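Local coordinates for SPbeta prophage-derived aminoglycoside N(3')-acetyltransferase-like protein YokD (Bacillus subtilis, PDB 2NYG) that probably transfers an acetyl group from acetyl-coenzyme A to an amino group of aminoglycoside-like substrates, forms a homodimer that binds coenzyme A and may contribute to antibiotic resistance, at residues 185-190 / 254-259; 224-229 / 260-265; 25-30 / 54-59; 169-174 / 250-255. All coordinates share one frame; numbering follows the deposited sequence.

Contact 1 (185-190 / 254-259); sequences HLAEYR and EAVDFA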
loop_
_atom_site.group_PDB
_atom_site.type_symbol
_atom_site.label_atom_id
_atom_site.label_comp_id
_atom_site.label_asym_id
_atom_site.label_seq_id
_atom_site.Cartn_x
_atom_site.Cartn_y
_atom_site.Cartn_z
ATOM N N HIS A 185 -20.121 5.399 14.268
ATOM C CA HIS A 185 -20.011 6.839 14.138
ATOM C C HIS A 185 -21.318 7.401 13.600
ATOM O O HIS A 185 -21.738 8.474 14.012
ATOM C CB HIS A 185 -18.887 7.240 13.172
ATOM C CG HIS A 185 -17.503 7.131 13.741
ATOM N ND1 HIS A 185 -17.081 7.863 14.828
ATOM C CD2 HIS A 185 -16.428 6.417 13.328
ATOM C CE1 HIS A 185 -15.805 7.607 15.060
ATOM N NE2 HIS A 185 -15.385 6.733 14.163
ATOM N N LEU A 186 -21.955 6.690 12.674
ATOM C CA LEU A 186 -23.209 7.169 12.101
ATOM C C LEU A 186 -24.265 7.484 13.172
ATOM O O LEU A 186 -24.968 8.495 13.074
ATOM C CB LEU A 186 -23.766 6.155 11.102
ATOM C CG LEU A 186 -25.127 6.453 10.452
ATOM C CD1 LEU A 186 -25.099 7.739 9.621
ATOM C CD2 LEU A 186 -25.503 5.265 9.588
ATOM N N ALA A 187 -24.384 6.624 14.184
ATOM C CA ALA A 187 -25.343 6.854 15.258
ATOM C C ALA A 187 -25.076 8.206 15.948
ATOM O O ALA A 187 -26.014 8.893 16.368
ATOM C CB ALA A 187 -25.272 5.725 16.261
ATOM N N GLU A 188 -23.807 8.593 16.051
ATOM C CA GLU A 188 -23.455 9.863 16.681
ATOM C C GLU A 188 -24.066 11.077 15.990
ATOM O O GLU A 188 -24.005 12.178 16.523
ATOM C CB GLU A 188 -21.928 10.020 16.779
ATOM C CG GLU A 188 -21.302 9.105 17.828
ATOM C CD GLU A 188 -19.788 9.150 17.867
ATOM O OE1 GLU A 188 -19.149 8.814 16.844
ATOM O OE2 GLU A 188 -19.232 9.504 18.926
ATOM N N TYR A 189 -24.657 10.887 14.814
ATOM C CA TYR A 189 -25.308 11.994 14.110
ATOM C C TYR A 189 -26.841 11.898 14.253
ATOM O O TYR A 189 -27.591 12.671 13.648
ATOM C CB TYR A 189 -24.951 11.990 12.621
ATOM C CG TYR A 189 -23.485 12.175 12.283
ATOM C CD1 TYR A 189 -22.586 11.109 12.379
ATOM C CD2 TYR A 189 -23.005 13.397 11.801
ATOM C CE1 TYR A 189 -21.255 11.248 12.000
ATOM C CE2 TYR A 189 -21.669 13.546 11.415
ATOM C CZ TYR A 189 -20.804 12.461 11.518
ATOM O OH TYR A 189 -19.490 12.567 11.124
ATOM N N ARG A 190 -27.296 10.949 15.065
ATOM C CA ARG A 190 -28.720 10.733 15.286
ATOM C C ARG A 190 -29.096 10.855 16.767
ATOM O O ARG A 190 -30.160 10.391 17.178
ATOM C CB ARG A 190 -29.098 9.349 14.747
ATOM C CG ARG A 190 -28.724 9.181 13.283
ATOM C CD ARG A 190 -28.963 7.790 12.709
ATOM N NE ARG A 190 -28.915 7.833 11.247
ATOM C CZ ARG A 190 -29.033 6.784 10.439
ATOM N NH1 ARG A 190 -29.204 5.567 10.937
ATOM N NH2 ARG A 190 -28.995 6.958 9.125
ATOM N N GLU A 254 -28.666 -2.848 12.015
ATOM C CA GLU A 254 -29.021 -3.310 13.345
ATOM C C GLU A 254 -28.049 -2.759 14.371
ATOM O O GLU A 254 -28.422 -2.437 15.497
ATOM C CB GLU A 254 -28.984 -4.825 13.318
ATOM C CG GLU A 254 -29.492 -5.572 14.513
ATOM C CD GLU A 254 -29.805 -7.014 14.148
ATOM O OE1 GLU A 254 -29.700 -7.903 15.014
ATOM O OE2 GLU A 254 -30.175 -7.262 12.985
ATOM N N ALA A 255 -26.788 -2.650 13.976
ATOM C CA ALA A 255 -25.750 -2.148 14.857
ATOM C C ALA A 255 -25.895 -0.645 15.047
ATOM O O ALA A 255 -25.760 -0.130 16.152
ATOM C CB ALA A 255 -24.364 -2.483 14.281
ATOM N N VAL A 256 -26.165 0.074 13.972
ATOM C CA VAL A 256 -26.298 1.515 14.108
ATOM C C VAL A 256 -27.468 1.863 15.024
ATOM O O VAL A 256 -27.333 2.682 15.938
ATOM C CB VAL A 256 -26.499 2.219 12.734
ATOM C CG1 VAL A 256 -26.622 3.722 12.930
ATOM C CG2 VAL A 256 -25.318 1.927 11.823
ATOM N N ASP A 257 -28.606 1.223 14.789
ATOM C CA ASP A 257 -29.786 1.497 15.587
ATOM C C ASP A 257 -29.548 1.306 17.067
ATOM O O ASP A 257 -29.944 2.153 17.856
ATOM C CB ASP A 257 -30.967 0.641 15.121
ATOM C CG ASP A 257 -31.485 1.065 13.760
ATOM O OD1 ASP A 257 -31.206 2.222 13.363
ATOM O OD2 ASP A 257 -32.176 0.254 13.099
ATOM N N PHE A 258 -28.896 0.207 17.439
ATOM C CA PHE A 258 -28.608 -0.076 18.839
ATOM C C PHE A 258 -27.662 0.962 19.419
ATOM O O PHE A 258 -27.813 1.376 20.560
ATOM C CB PHE A 258 -27.986 -1.457 18.993
ATOM C CG PHE A 258 -27.762 -1.859 20.417
ATOM C CD1 PHE A 258 -28.773 -2.474 21.147
ATOM C CD2 PHE A 258 -26.540 -1.606 21.039
ATOM C CE1 PHE A 258 -28.573 -2.834 22.482
ATOM C CE2 PHE A 258 -26.324 -1.957 22.371
ATOM C CZ PHE A 258 -27.342 -2.572 23.098
ATOM N N ALA A 259 -26.680 1.368 18.621
ATOM C CA ALA A 259 -25.704 2.365 19.034
ATOM C C ALA A 259 -26.412 3.670 19.397
ATOM O O ALA A 259 -26.086 4.329 20.388
ATOM C CB ALA A 259 -24.718 2.600 17.914
#
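Val256 projects from helix 252-268 into a group of three side chains, Leu186, Ala187 and Arg190. Its CG1 lies anti to the backbone N (chi1 -180°) and does most of the touching. Leu186 crosses it at about a right angle, with CD2 3.8 Å from Val256 CG1 and also close to CG2. Arg190 crosses at about the same angle, bringing NH1 into van der Waals contact, 3.7 Å from Val256 CG1. The guanidinium is itself laid over Leu186, whose CG sits 3.9 Å from its plane, over the centre, while NE makes a salt bridge to Glu157 and Tyr165 a cation-pi contact. One turn along, the alanines meet where the backbones are close, Ala187 CA and Val256 CA being 5.5 Å apart; Ala187 CB lies 3.6 Å from Ala259 CB and 3.7 Å from Val256 O. Asp257 OD1 stays 4.6 Å from Arg190 NH1, too far for a salt bridge, and is bonded by Tyr165 OH. This is plain packing of a helix end and its following turn against a longer helix. Helix 160-166 adds Tyr165, which touches both Leu186 and Val256, and helix 224-234 reaches Ala259 through Val227.

Contact 2 (224-229 / 260-265); sequences FQEVGQ and EKWFIN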
loop_
_atom_site.group_PDB
_atom_site.type_symbol
_atom_site.label_atom_id
_atom_site.label_comp_id
_atom_site.label_asym_id
_atom_site.label_seq_id
_atom_site.Cartn_x
_atom_site.Cartn_y
_atom_site.Cartn_z
ATOM N N PHE A 224 -17.141 2.786 21.618
ATOM C CA PHE A 224 -17.529 1.747 20.671
ATOM C C PHE A 224 -17.347 0.342 21.179
ATOM O O PHE A 224 -18.171 -0.517 20.906
ATOM C CB PHE A 224 -16.780 1.914 19.349
ATOM C CG PHE A 224 -17.195 3.132 18.567
ATOM C CD1 PHE A 224 -18.046 4.082 19.127
ATOM C CD2 PHE A 224 -16.691 3.358 17.283
ATOM C CE1 PHE A 224 -18.383 5.227 18.439
ATOM C CE2 PHE A 224 -17.026 4.519 16.578
ATOM C CZ PHE A 224 -17.868 5.450 17.156
ATOM N N GLN A 225 -16.271 0.110 21.924
ATOM C CA GLN A 225 -16.014 -1.208 22.468
ATOM C C GLN A 225 -17.105 -1.581 23.464
ATOM O O GLN A 225 -17.500 -2.740 23.550
ATOM C CB GLN A 225 -14.652 -1.248 23.147
ATOM C CG GLN A 225 -14.262 -2.627 23.628
ATOM C CD GLN A 225 -14.307 -3.650 22.521
ATOM O OE1 GLN A 225 -14.025 -3.341 21.368
ATOM N NE2 GLN A 225 -14.651 -4.879 22.868
ATOM N N GLU A 226 -17.602 -0.593 24.206
ATOM C CA GLU A 226 -18.662 -0.835 25.172
ATOM C C GLU A 226 -19.983 -1.018 24.434
ATOM O O GLU A 226 -20.779 -1.887 24.764
ATOM C CB GLU A 226 -18.789 0.334 26.139
ATOM C CG GLU A 226 -19.279 -0.082 27.511
ATOM C CD GLU A 226 -19.622 1.100 28.405
ATOM O OE1 GLU A 226 -18.805 2.052 28.482
ATOM O OE2 GLU A 226 -20.709 1.064 29.030
ATOM N N VAL A 227 -20.210 -0.196 23.422
ATOM C CA VAL A 227 -21.442 -0.289 22.651
ATOM C C VAL A 227 -21.604 -1.667 22.007
ATOM O O VAL A 227 -22.676 -2.259 22.058
ATOM C CB VAL A 227 -21.471 0.772 21.555
ATOM C CG1 VAL A 227 -22.757 0.668 20.766
ATOM C CG2 VAL A 227 -21.290 2.153 22.184
ATOM N N GLY A 228 -20.521 -2.165 21.415
ATOM C CA GLY A 228 -20.548 -3.454 20.758
ATOM C C GLY A 228 -20.775 -4.587 21.731
ATOM O O GLY A 228 -21.454 -5.559 21.434
ATOM N N GLN A 229 -20.205 -4.459 22.916
ATOM C CA GLN A 229 -20.362 -5.520 23.896
ATOM C C GLN A 229 -21.796 -5.568 24.448
ATOM O O GLN A 229 -22.277 -6.613 24.879
ATOM C CB GLN A 229 -19.317 -5.357 25.006
ATOM C CG GLN A 229 -17.974 -6.019 24.649
ATOM C CD GLN A 229 -16.832 -5.729 25.636
ATOM O OE1 GLN A 229 -17.021 -5.752 26.851
ATOM N NE2 GLN A 229 -15.631 -5.485 25.103
ATOM N N GLU A 260 -27.380 4.044 18.575
ATOM C CA GLU A 260 -28.138 5.251 18.808
ATOM C C GLU A 260 -28.791 5.170 20.183
ATOM O O GLU A 260 -28.580 6.032 21.025
ATOM C CB GLU A 260 -29.195 5.419 17.703
ATOM C CG GLU A 260 -30.259 6.463 17.984
ATOM C CD GLU A 260 -31.088 6.771 16.759
ATOM O OE1 GLU A 260 -31.365 5.834 15.984
ATOM O OE2 GLU A 260 -31.471 7.942 16.568
ATOM N N LYS A 261 -29.564 4.117 20.416
ATOM C CA LYS A 261 -30.251 3.945 21.684
ATOM C C LYS A 261 -29.330 3.909 22.899
ATOM O O LYS A 261 -29.577 4.604 23.888
ATOM C CB LYS A 261 -31.132 2.703 21.623
ATOM C CG LYS A 261 -32.252 2.892 20.631
ATOM C CD LYS A 261 -33.158 1.699 20.512
ATOM C CE LYS A 261 -34.333 2.051 19.625
ATOM N NZ LYS A 261 -35.361 0.983 19.602
ATOM N N TRP A 262 -28.270 3.116 22.829
ATOM C CA TRP A 262 -27.312 3.047 23.924
ATOM C C TRP A 262 -26.844 4.480 24.220
ATOM O O TRP A 262 -26.805 4.897 25.369
ATOM C CB TRP A 262 -26.122 2.174 23.530
ATOM C CG TRP A 262 -25.172 1.896 24.648
ATOM C CD1 TRP A 262 -25.115 0.770 25.408
ATOM C CD2 TRP A 262 -24.118 2.749 25.113
ATOM N NE1 TRP A 262 -24.084 0.858 26.317
ATOM C CE2 TRP A 262 -23.458 2.065 26.160
ATOM C CE3 TRP A 262 -23.666 4.023 24.747
ATOM C CZ2 TRP A 262 -22.368 2.612 26.845
ATOM C CZ3 TRP A 262 -22.587 4.568 25.421
ATOM C CH2 TRP A 262 -21.947 3.862 26.460
ATOM N N PHE A 263 -26.490 5.227 23.179
ATOM C CA PHE A 263 -26.052 6.611 23.343
ATOM C C PHE A 263 -27.150 7.503 23.932
ATOM O O PHE A 263 -26.912 8.223 24.899
ATOM C CB PHE A 263 -25.621 7.222 21.994
ATOM C CG PHE A 263 -24.262 6.787 21.515
ATOM C CD1 PHE A 263 -23.168 6.824 22.362
ATOM C CD2 PHE A 263 -24.071 6.378 20.198
ATOM C CE1 PHE A 263 -21.905 6.463 21.913
ATOM C CE2 PHE A 263 -22.811 6.015 19.741
ATOM C CZ PHE A 263 -21.727 6.057 20.599
ATOM N N ILE A 264 -28.339 7.463 23.337
ATOM C CA ILE A 264 -29.452 8.287 23.784
ATOM C C ILE A 264 -29.809 8.086 25.253
ATOM O O ILE A 264 -29.958 9.057 26.011
ATOM C CB ILE A 264 -30.730 8.018 22.940
ATOM C CG1 ILE A 264 -30.519 8.481 21.502
ATOM C CG2 ILE A 264 -31.920 8.756 23.538
ATOM C CD1 ILE A 264 -31.720 8.252 20.598
ATOM N N ASN A 265 -29.951 6.829 25.653
ATOM C CA ASN A 265 -30.319 6.520 27.026
ATOM C C ASN A 265 -29.166 6.561 28.006
ATOM O O ASN A 265 -29.361 6.455 29.213
ATOM C CB ASN A 265 -30.976 5.137 27.076
ATOM C CG ASN A 265 -32.373 5.121 26.454
ATOM O OD1 ASN A 265 -33.199 5.986 26.741
ATOM N ND2 ASN A 265 -32.637 4.138 25.595
HETATM O O HOH W 1 -22.969 -0.766 28.119
#
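Trp262 carries CG anti to its backbone N (chi1 -172°), which starts the indole off toward helix 224-234, and Val227 holds CG2 anti to its carbonyl carbon, where that methyl can meet the ring. The result is a CH-pi contact: Val227 CG2 lies 4.2 Å from the centroid of the six-membered ring of Trp262, over one face but offset toward the rim. The same methyl is 4.2 Å from CZ of Phe263, so one branch of valine is shared by two aromatic residues that follow each other in helix 252-268. Deeper in the protein, Phe224 CE1 comes within 4.1 Å of Phe263 CZ, each atom lying at the edge of the other ring and the side chains running at an oblique angle.

The outer side of the contact is polar. Glu226 extends its chain beyond CG and crosses the indole at about a right angle, with the carboxylate and ring planes 88° apart. Its OE2 lies in the plane of the indole, 3.2 Å from Trp262 CZ2. A water joins the two residues: it donates to Glu226 OE2 at 3.0 Å and accepts from Trp262 NE1 at 2.7 Å, so that the indole N-H is satisfied through solvent. The pair is thus apolar around Val227, Phe224 and Phe263, with a water bridge at the exposed Glu226. The axes of the segments 224-229 and 260-265 approach to 10.4 Å, their N-to-C directions 114° apart, and the aromatic side chains span that distance. On the inner side, Phe224 meets His185 of helix 183-187 edge-to-face, while Phe263 also packs on Arg220 in the loop leading into helix 224-234.

Contact 3 (25-30 / 54-59); sequences LGLKKG and QALIDV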
loop_
_atom_site.group_PDB
_atom_site.type_symbol
_atom_site.label_atom_id
_atom_site.label_comp_id
_atom_site.label_asym_id
_atom_site.label_seq_id
_atom_site.Cartn_x
_atom_site.Cartn_y
_atom_site.Cartn_z
ATOM N N LEU A 25 -18.414 -18.990 8.380
ATOM C CA LEU A 25 -18.743 -17.890 9.283
ATOM C C LEU A 25 -20.126 -17.314 8.973
ATOM O O LEU A 25 -20.914 -17.058 9.884
ATOM C CB LEU A 25 -17.657 -16.812 9.182
ATOM C CG LEU A 25 -17.665 -15.496 9.973
ATOM C CD1 LEU A 25 -18.496 -14.498 9.233
ATOM C CD2 LEU A 25 -18.165 -15.684 11.394
ATOM N N GLY A 26 -20.432 -17.118 7.695
ATOM C CA GLY A 26 -21.743 -16.595 7.348
ATOM C C GLY A 26 -21.786 -15.652 6.166
ATOM O O GLY A 26 -22.853 -15.224 5.745
ATOM N N LEU A 27 -20.615 -15.326 5.633
ATOM C CA LEU A 27 -20.515 -14.432 4.498
ATOM C C LEU A 27 -21.083 -15.146 3.279
ATOM O O LEU A 27 -20.715 -16.279 2.990
ATOM C CB LEU A 27 -19.056 -14.060 4.267
ATOM C CG LEU A 27 -18.859 -12.807 3.433
ATOM C CD1 LEU A 27 -19.373 -11.608 4.218
ATOM C CD2 LEU A 27 -17.397 -12.640 3.101
ATOM N N LYS A 28 -21.978 -14.479 2.559
ATOM C CA LYS A 28 -22.593 -15.100 1.398
ATOM C C LYS A 28 -22.567 -14.292 0.105
ATOM O O LYS A 28 -22.291 -13.096 0.093
ATOM C CB LYS A 28 -24.038 -15.492 1.739
ATOM C CG LYS A 28 -24.125 -16.491 2.882
ATOM C CD LYS A 28 -25.546 -16.951 3.153
ATOM C CE LYS A 28 -25.549 -18.103 4.153
ATOM N NZ LYS A 28 -26.919 -18.535 4.539
ATOM N N LYS A 29 -22.847 -14.988 -0.986
ATOM C CA LYS A 29 -22.883 -14.400 -2.308
ATOM C C LYS A 29 -23.880 -13.249 -2.388
ATOM O O LYS A 29 -25.018 -13.381 -1.954
ATOM C CB LYS A 29 -23.263 -15.490 -3.325
ATOM C CG LYS A 29 -23.629 -14.965 -4.704
ATOM C CD LYS A 29 -23.658 -16.046 -5.774
ATOM C CE LYS A 29 -23.718 -15.400 -7.166
ATOM N NZ LYS A 29 -23.731 -16.372 -8.298
ATOM N N GLY A 30 -23.446 -12.122 -2.941
ATOM C CA GLY A 30 -24.328 -10.975 -3.096
ATOM C C GLY A 30 -24.494 -10.105 -1.869
ATOM O O GLY A 30 -25.199 -9.108 -1.887
ATOM N N GLN A 54 -8.934 -11.638 -2.436
ATOM C CA GLN A 54 -9.549 -12.490 -3.433
ATOM C C GLN A 54 -10.524 -13.462 -2.798
ATOM O O GLN A 54 -11.521 -13.844 -3.402
ATOM C CB GLN A 54 -8.456 -13.218 -4.192
ATOM C CG GLN A 54 -7.443 -12.242 -4.722
ATOM C CD GLN A 54 -6.351 -12.895 -5.517
ATOM O OE1 GLN A 54 -5.799 -13.918 -5.118
ATOM N NE2 GLN A 54 -6.017 -12.296 -6.646
ATOM N N ALA A 55 -10.234 -13.852 -1.566
ATOM C CA ALA A 55 -11.100 -14.764 -0.845
ATOM C C ALA A 55 -12.392 -14.014 -0.539
ATOM O O ALA A 55 -13.478 -14.587 -0.546
ATOM C CB ALA A 55 -10.421 -15.223 0.444
ATOM N N LEU A 56 -12.274 -12.723 -0.281
ATOM C CA LEU A 56 -13.442 -11.919 0.005
ATOM C C LEU A 56 -14.271 -11.780 -1.250
ATOM O O LEU A 56 -15.499 -11.872 -1.212
ATOM C CB LEU A 56 -13.025 -10.540 0.528
ATOM C CG LEU A 56 -12.862 -10.491 2.048
ATOM C CD1 LEU A 56 -11.927 -9.374 2.463
ATOM C CD2 LEU A 56 -14.237 -10.331 2.669
ATOM N N ILE A 57 -13.584 -11.570 -2.364
ATOM C CA ILE A 57 -14.244 -11.417 -3.654
ATOM C C ILE A 57 -14.884 -12.735 -4.107
ATOM O O ILE A 57 -16.001 -12.758 -4.630
ATOM C CB ILE A 57 -13.235 -10.884 -4.699
ATOM C CG1 ILE A 57 -12.971 -9.409 -4.414
ATOM C CG2 ILE A 57 -13.757 -11.074 -6.091
ATOM C CD1 ILE A 57 -12.070 -8.720 -5.371
ATOM N N ASP A 58 -14.182 -13.833 -3.867
ATOM C CA ASP A 58 -14.675 -15.145 -4.241
ATOM C C ASP A 58 -15.970 -15.467 -3.536
ATOM O O ASP A 58 -16.881 -16.064 -4.114
ATOM C CB ASP A 58 -13.644 -16.210 -3.890
ATOM C CG ASP A 58 -12.591 -16.357 -4.948
ATOM O OD1 ASP A 58 -12.473 -15.429 -5.786
ATOM O OD2 ASP A 58 -11.886 -17.394 -4.933
ATOM N N VAL A 59 -16.053 -15.061 -2.277
ATOM C CA VAL A 59 -17.232 -15.347 -1.502
ATOM C C VAL A 59 -18.368 -14.420 -1.869
ATOM O O VAL A 59 -19.433 -14.873 -2.289
ATOM C CB VAL A 59 -16.921 -15.249 -0.005
ATOM C CG1 VAL A 59 -18.168 -15.544 0.812
ATOM C CG2 VAL A 59 -15.817 -16.231 0.347
#
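Val59 O faces the backbone of the Lys28-Lys29 link, and its nearest partner there is a carbon: Lys29 CA lies 3.5 Å from Val59 O in a CA-H...O contact with an angle of 135° at the hydrogen. Lys29 CB borders the same oxygen at 4.0 Å from Val59 O. The setting is a beta-alpha-beta unit, in which helix 48-60 links the neighbouring parallel strands 32-37 and 65-69; residues 25-30 form the loop that leads from helix 15-25 into the first of these strands.

The rest of the contact is apolar and centres on Val59 CG1, which stands anti to its backbone N (chi1 180°). The Leu27 side chain crosses that of Val59 obliquely, with CB, CG and CD2 all close to CG1, CD2 being 3.8 Å from Val59 CG1. Leu27 also carries its CG anti to the backbone N, and its CD2 reaches on to the preceding turn of the helix, where it meets CD2 of Leu56 at 3.9 Å, the two leucines crossing at about a right angle. The long chain of Lys29 leads off from the helix and touches Thr61 and Glu63.

Gly26 is the first residue after helix 15-25 to leave helical angles, with a positive phi of 144°. At the other end, a backbone hydrogen bond between Gly30 and Val60 secures the loop to the helix terminus. Thr19 of helix 15-25 packs on Val59 as well, so loop and helix together cover this valine. The polar backbone takes part in that cover too: Leu27 O lies 3.4 Å from Val59 CG1.

Contact 4 (169-174 / 250-255); sequences SYVLLL and FSLTEA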
loop_
_atom_site.group_PDB
_atom_site.type_symbol
_atom_site.label_atom_id
_atom_site.label_comp_id
_atom_site.label_asym_id
_atom_site.label_seq_id
_atom_site.Cartn_x
_atom_site.Cartn_y
_atom_site.Cartn_z
ATOM N N SER A 169 -26.839 -4.456 4.809
ATOM C CA SER A 169 -25.375 -4.501 4.840
ATOM C C SER A 169 -24.892 -5.214 6.079
ATOM O O SER A 169 -25.572 -5.230 7.097
ATOM C CB SER A 169 -24.785 -3.098 4.876
ATOM O OG SER A 169 -24.961 -2.439 3.643
ATOM N N TYR A 170 -23.710 -5.799 6.016
ATOM C CA TYR A 170 -23.184 -6.452 7.197
ATOM C C TYR A 170 -21.817 -5.899 7.505
ATOM O O TYR A 170 -21.150 -5.348 6.631
ATOM C CB TYR A 170 -23.088 -7.968 7.001
ATOM C CG TYR A 170 -24.425 -8.650 6.841
ATOM C CD1 TYR A 170 -25.135 -8.555 5.648
ATOM C CD2 TYR A 170 -25.002 -9.350 7.896
ATOM C CE1 TYR A 170 -26.390 -9.141 5.507
ATOM C CE2 TYR A 170 -26.259 -9.944 7.770
ATOM C CZ TYR A 170 -26.948 -9.840 6.569
ATOM O OH TYR A 170 -28.157 -10.480 6.409
ATOM N N VAL A 171 -21.415 -6.024 8.761
ATOM C CA VAL A 171 -20.096 -5.588 9.177
ATOM C C VAL A 171 -19.313 -6.878 9.404
ATOM O O VAL A 171 -19.860 -7.868 9.873
ATOM C CB VAL A 171 -20.140 -4.777 10.496
ATOM C CG1 VAL A 171 -18.727 -4.386 10.912
ATOM C CG2 VAL A 171 -20.972 -3.542 10.320
ATOM N N LEU A 172 -18.046 -6.888 9.028
ATOM C CA LEU A 172 -17.230 -8.072 9.232
ATOM C C LEU A 172 -15.976 -7.657 9.973
ATOM O O LEU A 172 -15.162 -6.903 9.455
ATOM C CB LEU A 172 -16.836 -8.719 7.901
ATOM C CG LEU A 172 -15.736 -9.784 8.020
ATOM C CD1 LEU A 172 -16.203 -10.891 8.933
ATOM C CD2 LEU A 172 -15.376 -10.340 6.663
ATOM N N LEU A 173 -15.836 -8.122 11.202
ATOM C CA LEU A 173 -14.655 -7.809 11.964
ATOM C C LEU A 173 -13.799 -9.048 11.790
ATOM O O LEU A 173 -14.075 -10.104 12.354
ATOM C CB LEU A 173 -15.002 -7.569 13.438
ATOM C CG LEU A 173 -15.964 -6.409 13.705
ATOM C CD1 LEU A 173 -16.257 -6.309 15.183
ATOM C CD2 LEU A 173 -15.370 -5.125 13.206
ATOM N N LEU A 174 -12.776 -8.913 10.957
ATOM C CA LEU A 174 -11.858 -10.006 10.659
ATOM C C LEU A 174 -10.598 -9.783 11.480
ATOM O O LEU A 174 -9.659 -9.112 11.065
ATOM C CB LEU A 174 -11.574 -10.012 9.155
ATOM C CG LEU A 174 -10.585 -10.933 8.461
ATOM C CD1 LEU A 174 -10.587 -12.314 9.040
ATOM C CD2 LEU A 174 -10.974 -10.956 7.000
ATOM N N PHE A 250 -22.176 -9.203 11.522
ATOM C CA PHE A 250 -23.489 -8.753 11.977
ATOM C C PHE A 250 -24.101 -7.684 11.087
ATOM O O PHE A 250 -23.448 -7.137 10.204
ATOM C CB PHE A 250 -23.406 -8.246 13.418
ATOM C CG PHE A 250 -22.425 -7.130 13.613
ATOM C CD1 PHE A 250 -22.768 -5.816 13.300
ATOM C CD2 PHE A 250 -21.157 -7.389 14.135
ATOM C CE1 PHE A 250 -21.865 -4.777 13.510
ATOM C CE2 PHE A 250 -20.250 -6.356 14.350
ATOM C CZ PHE A 250 -20.605 -5.049 14.037
ATOM N N SER A 251 -25.374 -7.403 11.334
ATOM C CA SER A 251 -26.130 -6.408 10.581
ATOM C C SER A 251 -25.635 -4.989 10.882
ATOM O O SER A 251 -25.463 -4.624 12.037
ATOM C CB SER A 251 -27.602 -6.532 10.942
ATOM O OG SER A 251 -28.354 -5.537 10.284
ATOM N N LEU A 252 -25.398 -4.195 9.844
ATOM C CA LEU A 252 -24.906 -2.851 10.056
ATOM C C LEU A 252 -26.048 -1.971 10.527
ATOM O O LEU A 252 -25.919 -1.236 11.509
ATOM C CB LEU A 252 -24.276 -2.302 8.776
ATOM C CG LEU A 252 -23.657 -0.897 8.791
ATOM C CD1 LEU A 252 -22.623 -0.764 7.713
ATOM C CD2 LEU A 252 -24.742 0.144 8.601
ATOM N N THR A 253 -27.183 -2.067 9.829
ATOM C CA THR A 253 -28.379 -1.310 10.178
ATOM C C THR A 253 -28.789 -1.591 11.628
ATOM O O THR A 253 -29.200 -0.698 12.364
ATOM C CB THR A 253 -29.525 -1.695 9.258
ATOM O OG1 THR A 253 -29.143 -1.434 7.904
ATOM C CG2 THR A 253 -30.756 -0.905 9.590
ATOM N N GLU A 254 -28.666 -2.848 12.015
ATOM C CA GLU A 254 -29.021 -3.310 13.345
ATOM C C GLU A 254 -28.049 -2.759 14.371
ATOM O O GLU A 254 -28.422 -2.437 15.497
ATOM C CB GLU A 254 -28.984 -4.825 13.318
ATOM C CG GLU A 254 -29.492 -5.572 14.513
ATOM C CD GLU A 254 -29.805 -7.014 14.148
ATOM O OE1 GLU A 254 -29.700 -7.903 15.014
ATOM O OE2 GLU A 254 -30.175 -7.262 12.985
ATOM N N ALA A 255 -26.788 -2.650 13.976
ATOM C CA ALA A 255 -25.750 -2.148 14.857
ATOM C C ALA A 255 -25.895 -0.645 15.047
ATOM O O ALA A 255 -25.760 -0.130 16.152
ATOM C CB ALA A 255 -24.364 -2.483 14.281
#
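Phe250 and Val171 form an antiparallel hydrogen-bonded pair, with Phe250 O receiving Val171 N at 2.7 Å and Phe250 N donating to Val171 O at 3.1 Å. Their side chains lie side by side on one face of the sheet. Phe250 places CG between its backbone N and carbonyl carbon (chi1 58°), and Val171 CB lies 3.8 Å from the Phe250 ring centroid in a CH-pi contact offset toward the rim. Leu173 CD1 meets the ring edge, 4.1 Å from Phe250 CE2. Past the strand end, Leu252 crosses Val171 at about a right angle, with CB 3.9 Å from Val171 CG2.

Further out, strand 32-37 bonds the other edge of strand 170-174, and Cys183 of helix 183-187 packs on both Val171 and Leu252. Ser169 OG has two carbonyl partners sharing its one proton, Leu164 O and Arg167 O.

Strand 245-251 turns directly into helix 252-268, whose opening N-H groups need acceptors. Leu252 N finds Ser169 O at 2.9 Å, approaching from 38° above the carbonyl plane, and Ser251, the N-cap, accepts Glu254 N on OG at 3.2 Å. Sheet pairing thus passes into helix capping beside the start of strand 170-174.

How the contacts relate
Contact 3 closes before the other three open and lies wholly in the N-terminal part, whereas contacts 1, 2 and 4 all use helix 252-268. Contact 4 pairs the end of strand 245-251 with strand 170-174 inside the mixed sheet, at the start of that helix. Contact 1, its centre about 12 Å away, shares Glu254 and Ala255 with it; contact 2 comes next and touches contact 1, centres about 8 Å apart, their segments alternating along the chain. Contacts 3 and 4, centres about 14 Å apart, meet through Leu172 packing on Leu25 and Leu56. Helix 252-268 thus runs through contacts 4, 1 and 2, meeting helices 183-187 and 224-234, from a sheet that borders the coenzyme A pocket.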